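L-lysine 6-oxidase (Marinomonas mediterranea, PDB 3WEU) oxidises the side-chain amine of free L-lysine with a cysteine tryptophylquinone cofactor, releasing the hydrogen peroxide that makes it antibacterial. Local coordinates at residues Ala2-Leu14 and Gln61-Leu73. Residues are numbered along the deposited sequence; the frame is centred on the assembly and turned at random. Where two conformers were deposited one is given.
Sequences ALSVHPSIGVARL and QVFKVFGASNEEL
Ser-4 and His-6 pair antiparallel with Phe-66 and Lys-64 through two reciprocal pairs of backbone hydrogen bonds, nearly straight between His-6 and Lys-64 (Lys-64 N to His-6 O 2.8 Å) and more bent between Ser-4 and Phe-66, with Val-5 and Val-65 as the non-hydrogen-bonded pair between them. The pairing stops at Pro-7, whose preceding peptide bond is cis; beyond this kink strand 9-13 runs farther from its neighbour, and the side chain of Gln-61 bridges the gap. With CG anti to the backbone N (chi1 177°) and a bend at chi2, its amide reaches Gly-10 and Val-11. Val-11 N donates to a lone pair of Gln-61 OE1, 2.8 Å and nearly straight at 171°. The other end of the amide is held by its own strand, NE2 giving a hydrogen to Val-62 O, so both ends fix the flip of the group while Pro-7 CG lies against it, 3.5 Å from Gln-61 NE2. The Phe-63 ring lies against Pro-7 and Gly-10, on either side of the break between the two strand pieces: Pro-7 O meets the ring edge 3.5 Å from Phe-63 CE2, and Phe-63 CZ rests on Gly-10 CA at 3.7 Å. On the face bearing Val-5 and Val-65, Leu-3 CD2 presses tightly on Leu-73 CD1 (3.5 Å), the two leucines crossing at about a right angle; strand 223-232 packs there too. On the other face Phe-66 CD1 lies at the edge of the His-6 imidazole, 3.7 Å from His-6 CD2, the ring planes oblique at 57°, while His-6 ND1 is hydrogen-bonded to Asp-435 OD1 of helix 433-439. A water joins Ser-4 OG to Gly-67 O in the type I turn of residues 67-70. Continued by strand 237-247, which runs parallel to strand 4-13, this is a kinked N-terminal strand set into the mixed beta-sheet of the N-terminal LodA region.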
loop_
_atom_site.group_PDB
_atom_site.type_symbol
_atom_site.label_atom_id
_atom_site.label_comp_id
_atom_site.label_asym_id
_atom_site.label_seq_id
_atom_site.Cartn_x
_atom_site.Cartn_y
_atom_site.Cartn_z
ATOM N N ALA A 2 6.087 43.036 42.046
ATOM C CA ALA A 2 5.665 42.114 40.980
ATOM C C ALA A 2 6.638 40.890 41.035
ATOM O O ALA A 2 7.811 41.051 41.359
ATOM C CB ALA A 2 5.728 42.825 39.655
ATOM N N LEU A 3 6.148 39.679 40.786
ATOM C CA LEU A 3 7.049 38.490 40.783
ATOM C C LEU A 3 7.485 38.208 39.340
ATOM O O LEU A 3 6.800 38.634 38.455
ATOM C CB LEU A 3 6.257 37.331 41.205
ATOM C CG LEU A 3 5.621 37.377 42.562
ATOM C CD1 LEU A 3 4.757 36.140 42.685
ATOM C CD2 LEU A 3 6.696 37.418 43.616
ATOM N N SER A 4 8.543 37.436 39.080
ATOM C CA SER A 4 8.758 36.981 37.708
ATOM C C SER A 4 9.095 35.513 37.814
ATOM O O SER A 4 9.635 35.057 38.806
ATOM C CB SER A 4 9.843 37.837 37.049
ATOM O OG SER A 4 10.991 37.517 37.727
ATOM N N VAL A 5 8.668 34.761 36.826
ATOM C CA VAL A 5 8.974 33.342 36.722
ATOM C C VAL A 5 10.006 33.161 35.601
ATOM O O VAL A 5 9.946 33.826 34.555
ATOM C CB VAL A 5 7.704 32.584 36.394
ATOM C CG1 VAL A 5 7.949 31.114 36.030
ATOM C CG2 VAL A 5 6.688 32.735 37.525
ATOM N N HIS A 6 10.996 32.349 35.878
ATOM C CA HIS A 6 11.982 31.991 34.863
ATOM C C HIS A 6 12.197 30.478 34.828
ATOM O O HIS A 6 12.208 29.812 35.890
ATOM C CB HIS A 6 13.286 32.696 35.090
ATOM C CG HIS A 6 13.175 34.179 35.029
ATOM N ND1 HIS A 6 13.020 34.857 33.840
ATOM C CD2 HIS A 6 13.204 35.127 36.010
ATOM C CE1 HIS A 6 12.898 36.154 34.096
ATOM N NE2 HIS A 6 13.030 36.340 35.403
ATOM N N PRO A 7 12.457 29.932 33.644
ATOM C CA PRO A 7 12.528 30.669 32.354
ATOM C C PRO A 7 11.124 31.173 31.882
ATOM O O PRO A 7 10.095 30.635 32.245
ATOM C CB PRO A 7 12.970 29.574 31.363
ATOM C CG PRO A 7 12.423 28.309 31.938
ATOM C CD PRO A 7 12.655 28.480 33.457
ATOM N N SER A 8 11.112 32.200 31.054
ATOM C CA SER A 8 9.853 32.666 30.425
ATOM C C SER A 8 9.221 31.626 29.489
ATOM O O SER A 8 7.958 31.541 29.366
ATOM C CB SER A 8 10.132 33.997 29.713
ATOM O OG SER A 8 10.942 33.781 28.591
ATOM N N ILE A 9 10.040 30.823 28.813
ATOM C CA ILE A 9 9.554 29.771 27.997
ATOM C C ILE A 9 10.344 28.516 28.366
ATOM O O ILE A 9 11.480 28.385 27.996
ATOM C CB ILE A 9 9.670 30.067 26.483
ATOM C CG1 ILE A 9 8.869 31.321 26.080
ATOM C CG2 ILE A 9 9.124 28.883 25.710
ATOM C CD1 ILE A 9 9.110 31.845 24.643
ATOM N N GLY A 10 9.725 27.596 29.095
ATOM C CA GLY A 10 10.420 26.376 29.490
ATOM C C GLY A 10 10.480 25.359 28.363
ATOM O O GLY A 10 9.669 25.384 27.440
ATOM N N VAL A 11 11.445 24.450 28.458
ATOM C CA VAL A 11 11.609 23.438 27.471
ATOM C C VAL A 11 11.832 22.109 28.102
ATOM O O VAL A 11 12.769 21.964 28.846
ATOM C CB VAL A 11 12.803 23.791 26.543
ATOM C CG1 VAL A 11 13.103 22.635 25.574
ATOM C CG2 VAL A 11 12.498 25.098 25.806
ATOM N N ALA A 12 10.983 21.145 27.795
ATOM C CA ALA A 12 11.142 19.778 28.228
ATOM C C ALA A 12 11.265 18.931 26.974
ATOM O O ALA A 12 10.872 19.366 25.857
ATOM C CB ALA A 12 9.926 19.323 29.024
ATOM N N ARG A 13 11.745 17.703 27.144
ATOM C CA ARG A 13 11.869 16.828 26.013
ATOM C C ARG A 13 11.349 15.449 26.297
ATOM O O ARG A 13 11.537 14.892 27.384
ATOM C CB ARG A 13 13.302 16.806 25.507
ATOM C CG ARG A 13 13.794 18.212 25.240
ATOM C CD ARG A 13 15.109 18.297 24.496
ATOM N NE ARG A 13 14.732 18.595 23.142
ATOM C CZ ARG A 13 14.718 19.798 22.586
ATOM N NH1 ARG A 13 15.144 20.872 23.227
ATOM N NH2 ARG A 13 14.281 19.891 21.352
ATOM N N LEU A 14 10.703 14.904 25.292
ATOM C CA LEU A 14 10.087 13.605 25.371
ATOM C C LEU A 14 11.072 12.514 25.752
ATOM O O LEU A 14 12.251 12.552 25.365
ATOM C CB LEU A 14 9.538 13.224 23.971
ATOM C CG LEU A 14 8.479 14.084 23.356
ATOM C CD1 LEU A 14 8.146 13.504 21.996
ATOM C CD2 LEU A 14 7.242 14.155 24.288
ATOM N N GLN A 61 11.959 20.600 32.872
ATOM C CA GLN A 61 12.308 21.996 33.132
ATOM C C GLN A 61 12.005 22.409 34.543
ATOM O O GLN A 61 10.851 22.328 34.965
ATOM C CB GLN A 61 11.563 22.915 32.195
ATOM C CG GLN A 61 11.791 24.377 32.419
ATOM C CD GLN A 61 13.104 24.819 31.813
ATOM O OE1 GLN A 61 13.275 24.797 30.604
ATOM N NE2 GLN A 61 14.016 25.230 32.642
ATOM N N VAL A 62 13.017 22.945 35.227
ATOM C CA VAL A 62 12.827 23.641 36.519
ATOM C C VAL A 62 12.420 25.057 36.251
ATOM O O VAL A 62 13.021 25.740 35.407
ATOM C CB VAL A 62 14.116 23.633 37.351
ATOM C CG1 VAL A 62 13.991 24.432 38.637
ATOM C CG2 VAL A 62 14.533 22.204 37.639
ATOM N N PHE A 63 11.385 25.520 36.943
ATOM C CA PHE A 63 11.034 26.914 36.951
ATOM C C PHE A 63 11.210 27.457 38.360
ATOM O O PHE A 63 10.952 26.739 39.354
ATOM C CB PHE A 63 9.569 27.148 36.573
ATOM C CG PHE A 63 9.198 26.838 35.151
ATOM C CD1 PHE A 63 8.887 25.583 34.784
ATOM C CD2 PHE A 63 9.013 27.874 34.218
ATOM C CE1 PHE A 63 8.495 25.291 33.487
ATOM C CE2 PHE A 63 8.582 27.599 32.911
ATOM C CZ PHE A 63 8.313 26.305 32.537
ATOM N N LYS A 64 11.629 28.704 38.433
ATOM C CA LYS A 64 11.924 29.437 39.691
ATOM C C LYS A 64 11.127 30.736 39.638
ATOM O O LYS A 64 10.814 31.253 38.544
ATOM C CB LYS A 64 13.357 29.731 39.792
ATOM C CG LYS A 64 14.193 28.457 39.897
ATOM C CD LYS A 64 15.673 28.788 40.123
ATOM C CE LYS A 64 16.516 27.532 39.959
ATOM N NZ LYS A 64 17.970 27.833 40.176
ATOM N N VAL A 65 10.721 31.207 40.811
ATOM C CA VAL A 65 9.955 32.454 40.905
ATOM C C VAL A 65 10.771 33.380 41.778
ATOM O O VAL A 65 11.450 32.948 42.741
ATOM C CB VAL A 65 8.512 32.212 41.399
ATOM C CG1 VAL A 65 8.546 31.454 42.714
ATOM C CG2 VAL A 65 7.721 33.514 41.537
ATOM N N PHE A 66 10.747 34.666 41.410
ATOM C CA PHE A 66 11.597 35.661 42.038
ATOM C C PHE A 66 10.794 36.856 42.480
ATOM O O PHE A 66 9.862 37.245 41.784
ATOM C CB PHE A 66 12.638 36.145 41.021
ATOM C CG PHE A 66 13.576 35.071 40.597
ATOM C CD1 PHE A 66 13.207 34.172 39.633
ATOM C CD2 PHE A 66 14.789 34.900 41.233
ATOM C CE1 PHE A 66 14.086 33.159 39.245
ATOM C CE2 PHE A 66 15.657 33.870 40.851
ATOM C CZ PHE A 66 15.256 32.981 39.888
ATOM N N GLY A 67 11.191 37.466 43.596
ATOM C CA GLY A 67 10.507 38.638 44.108
ATOM C C GLY A 67 11.001 39.914 43.454
ATOM O O GLY A 67 11.784 39.887 42.466
ATOM N N ALA A 68 10.513 41.033 43.994
ATOM C CA ALA A 68 10.564 42.341 43.308
ATOM C C ALA A 68 12.006 42.801 43.193
ATOM O O ALA A 68 12.366 43.458 42.216
ATOM C CB ALA A 68 9.756 43.382 44.060
ATOM N N SER A 69 12.818 42.383 44.164
ATOM C CA SER A 69 14.249 42.672 44.193
ATOM C C SER A 69 15.049 41.538 43.526
ATOM O O SER A 69 16.226 41.392 43.771
ATOM C CB SER A 69 14.683 42.774 45.629
ATOM O OG SER A 69 14.499 41.518 46.253
ATOM N N ASN A 70 14.394 40.727 42.699
ATOM C CA ASN A 70 15.037 39.562 42.031
ATOM C C ASN A 70 15.646 38.493 42.898
ATOM O O ASN A 70 16.493 37.747 42.457
ATOM C CB ASN A 70 16.046 40.024 40.994
ATOM C CG ASN A 70 15.398 40.825 39.929
ATOM O OD1 ASN A 70 14.325 40.468 39.438
ATOM N ND2 ASN A 70 16.000 41.966 39.598
ATOM N N GLU A 71 15.145 38.369 44.109
ATOM C CA GLU A 71 15.524 37.285 44.984
ATOM C C GLU A 71 14.550 36.124 44.760
ATOM O O GLU A 71 13.367 36.330 44.564
ATOM C CB GLU A 71 15.487 37.730 46.447
ATOM C CG GLU A 71 16.644 38.668 46.795
ATOM C CD GLU A 71 17.824 37.947 47.477
ATOM O OE1 GLU A 71 18.200 38.380 48.603
ATOM O OE2 GLU A 71 18.370 36.957 46.902
ATOM N N GLU A 72 15.091 34.921 44.792
ATOM C CA GLU A 72 14.361 33.756 44.548
ATOM C C GLU A 72 13.465 33.567 45.747
ATOM O O GLU A 72 13.895 33.618 46.900
ATOM C CB GLU A 72 15.252 32.530 44.379
ATOM C CG GLU A 72 14.413 31.345 43.873
ATOM C CD GLU A 72 15.077 29.957 43.709
ATOM O OE1 GLU A 72 16.229 29.723 44.153
ATOM O OE2 GLU A 72 14.380 29.099 43.103
ATOM N N LEU A 73 12.254 33.201 45.446
ATOM C CA LEU A 73 11.288 32.729 46.454
ATOM C C LEU A 73 11.122 31.237 46.410
ATOM O O LEU A 73 10.833 30.648 45.361
ATOM C CB LEU A 73 9.949 33.396 46.227
ATOM C CG LEU A 73 9.977 34.937 46.259
ATOM C CD1 LEU A 73 8.685 35.529 45.764
ATOM C CD2 LEU A 73 10.246 35.456 47.674
HETATM O O HOH W 1 11.279 39.527 39.880
#